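Side-chain contact in formate-dependent phosphoribosylglycinamide formyltransferase (Mycobacterium tuberculosis H37Rv, PDB 6KHR), which belongs to the ATP-grasp superfamily and is found as a two-chain assembly in the crystal: residues E258-Q263 with I401-A406. Sequence-based numbering, arbitrary orientation.
Sequences ESWQPQ and IARERA
Arg403 of helix 399-413 lays its guanidinium flat on the indole of Trp260 and meets the carboxylate of Glu258 with its edge. The contact joins that helix to strand 256-261 of the large antiparallel sheet, in a protein of the ATP-grasp superfamily. Strand 346-351 is the neighbour of 256-261 in that sheet, and its Ala347 is touched by both Trp260 and Arg403. The guanidinium and ring planes are only 3° apart. Arg403 CZ sits 3.7 Å from the centroid of the six-membered ring, over its face, which makes a cation-pi stack. Closer to the helix, Arg403 CD makes an off-centre CH-pi contact with the five-membered ring. A bend at chi3 turns the guanidinium over the benzo ring while CD stays by the five-membered ring.

Glu258 reaches the same guanidinium with CG anti to its own backbone N (chi1 -178°) and the chain extended beyond. Its carboxylate is turned 63° from the guanidinium plane. The resulting salt bridge has two bonds. Arg403 NE gives one to Glu258 OE2, and Arg403 NH2 gives a weak one to Glu258 OE1 at 3.1 Å. Arg250 also pairs with OE1, so the carboxylate probably offsets two neighbouring positive charges. A water bridges Glu258 OE2 and the backbone O of Arg403. At the indole edge, Trp260 NE1 donates nearly in the ring plane to Gln263 OE1, 3.1 Å away.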
loop_
_atom_site.group_PDB
_atom_site.type_symbol
_atom_site.label_atom_id
_atom_site.label_comp_id
_atom_site.label_asym_id
_atom_site.label_seq_id
_atom_site.Cartn_x
_atom_site.Cartn_y
_atom_site.Cartn_z
ATOM N N GLU A 258 -6.949 18.408 -2.859
ATOM C CA GLU A 258 -5.718 18.426 -2.076
ATOM C C GLU A 258 -6.025 18.007 -0.644
ATOM O O GLU A 258 -7.018 18.434 -0.066
ATOM C CB GLU A 258 -5.058 19.808 -2.077
ATOM C CG GLU A 258 -3.736 19.856 -1.294
ATOM C CD GLU A 258 -3.145 21.270 -1.119
ATOM O OE1 GLU A 258 -3.818 22.269 -1.452
ATOM O OE2 GLU A 258 -1.995 21.384 -0.635
ATOM N N SER A 259 -5.184 17.153 -0.080
ATOM C CA SER A 259 -5.302 16.792 1.322
ATOM C C SER A 259 -3.906 16.755 1.924
ATOM O O SER A 259 -2.896 16.786 1.210
ATOM C CB SER A 259 -6.016 15.443 1.513
ATOM O OG SER A 259 -5.204 14.359 1.090
ATOM N N TRP A 260 -3.858 16.668 3.251
ATOM C CA TRP A 260 -2.603 16.700 3.988
ATOM C C TRP A 260 -2.895 16.267 5.426
ATOM O O TRP A 260 -4.024 16.408 5.912
ATOM C CB TRP A 260 -1.941 18.106 3.924
ATOM C CG TRP A 260 -2.814 19.231 4.487
ATOM C CD1 TRP A 260 -2.886 19.634 5.799
ATOM C CD2 TRP A 260 -3.749 20.064 3.767
ATOM N NE1 TRP A 260 -3.790 20.666 5.936
ATOM C CE2 TRP A 260 -4.342 20.948 4.714
ATOM C CE3 TRP A 260 -4.155 20.146 2.424
ATOM C CZ2 TRP A 260 -5.312 21.905 4.358
ATOM C CZ3 TRP A 260 -5.131 21.116 2.066
ATOM C CH2 TRP A 260 -5.682 21.978 3.033
ATOM N N GLN A 261 -1.860 15.750 6.096
ATOM C CA GLN A 261 -1.964 15.106 7.403
ATOM C C GLN A 261 -0.619 15.251 8.097
ATOM O O GLN A 261 0.407 14.918 7.490
ATOM C CB GLN A 261 -2.318 13.624 7.278
ATOM C CG GLN A 261 -2.641 12.958 8.579
ATOM C CD GLN A 261 -2.775 11.439 8.455
ATOM O OE1 GLN A 261 -1.959 10.778 7.803
ATOM N NE2 GLN A 261 -3.809 10.882 9.084
ATOM N N PRO A 262 -0.577 15.731 9.342
ATOM C CA PRO A 262 -1.721 16.165 10.139
ATOM C C PRO A 262 -2.083 17.638 9.959
ATOM O O PRO A 262 -1.208 18.454 9.721
ATOM C CB PRO A 262 -1.243 15.916 11.573
ATOM C CG PRO A 262 0.253 16.128 11.523
ATOM C CD PRO A 262 0.687 15.877 10.085
ATOM N N GLN A 263 -3.372 17.949 10.054
ATOM C CA GLN A 263 -3.837 19.317 10.232
ATOM C C GLN A 263 -3.773 19.679 11.712
ATOM O O GLN A 263 -4.371 18.992 12.545
ATOM C CB GLN A 263 -5.266 19.456 9.721
ATOM C CG GLN A 263 -5.917 20.769 10.144
ATOM C CD GLN A 263 -5.163 21.980 9.613
ATOM O OE1 GLN A 263 -4.988 22.137 8.390
ATOM N NE2 GLN A 263 -4.687 22.832 10.529
ATOM N N ILE A 401 6.226 21.610 3.378
ATOM C CA ILE A 401 7.043 21.027 2.324
ATOM C C ILE A 401 6.279 19.903 1.638
ATOM O O ILE A 401 6.309 19.769 0.408
ATOM C CB ILE A 401 8.392 20.544 2.888
ATOM C CG1 ILE A 401 9.179 21.701 3.487
ATOM C CG2 ILE A 401 9.226 19.850 1.808
ATOM C CD1 ILE A 401 10.118 21.241 4.574
ATOM N N ALA A 402 5.544 19.106 2.413
ATOM C CA ALA A 402 4.844 17.983 1.813
ATOM C C ALA A 402 3.778 18.454 0.822
ATOM O O ALA A 402 3.587 17.831 -0.232
ATOM C CB ALA A 402 4.275 17.106 2.918
ATOM N N ARG A 403 3.125 19.581 1.101
ATOM C CA ARG A 403 2.157 20.100 0.136
ATOM C C ARG A 403 2.845 20.680 -1.094
ATOM O O ARG A 403 2.364 20.498 -2.220
ATOM C CB ARG A 403 1.252 21.143 0.788
ATOM C CG ARG A 403 0.323 20.545 1.808
ATOM C CD ARG A 403 -0.468 21.586 2.514
ATOM N NE ARG A 403 -1.368 22.267 1.591
ATOM C CZ ARG A 403 -2.169 23.268 1.938
ATOM N NH1 ARG A 403 -2.187 23.710 3.187
ATOM N NH2 ARG A 403 -2.950 23.831 1.035
ATOM N N GLU A 404 3.983 21.360 -0.907
ATOM C CA GLU A 404 4.674 21.934 -2.056
ATOM C C GLU A 404 5.210 20.842 -2.985
ATOM O O GLU A 404 5.111 20.957 -4.211
ATOM C CB GLU A 404 5.791 22.854 -1.585
ATOM C CG GLU A 404 6.271 23.837 -2.651
ATOM C CD GLU A 404 7.589 23.428 -3.292
ATOM O OE1 GLU A 404 8.184 24.266 -4.012
ATOM O OE2 GLU A 404 8.035 22.276 -3.079
ATOM N N ARG A 405 5.749 19.762 -2.417
ATOM C CA ARG A 405 6.219 18.646 -3.234
ATOM C C ARG A 405 5.076 17.983 -3.984
ATOM O O ARG A 405 5.241 17.584 -5.149
ATOM C CB ARG A 405 6.913 17.614 -2.360
ATOM C CG ARG A 405 8.081 18.117 -1.642
ATOM C CD ARG A 405 8.527 17.150 -0.569
ATOM N NE ARG A 405 9.932 17.407 -0.297
ATOM C CZ ARG A 405 10.669 16.748 0.582
ATOM N NH1 ARG A 405 10.134 15.763 1.280
ATOM N NH2 ARG A 405 11.946 17.066 0.744
ATOM N N ALA A 406 3.925 17.813 -3.322
ATOM C CA ALA A 406 2.801 17.148 -3.971
ATOM C C ALA A 406 2.257 17.998 -5.101
ATOM O O ALA A 406 1.889 17.473 -6.157
ATOM C CB ALA A 406 1.705 16.816 -2.962
HETATM O O HOH W 1 -0.423 19.617 -2.488
#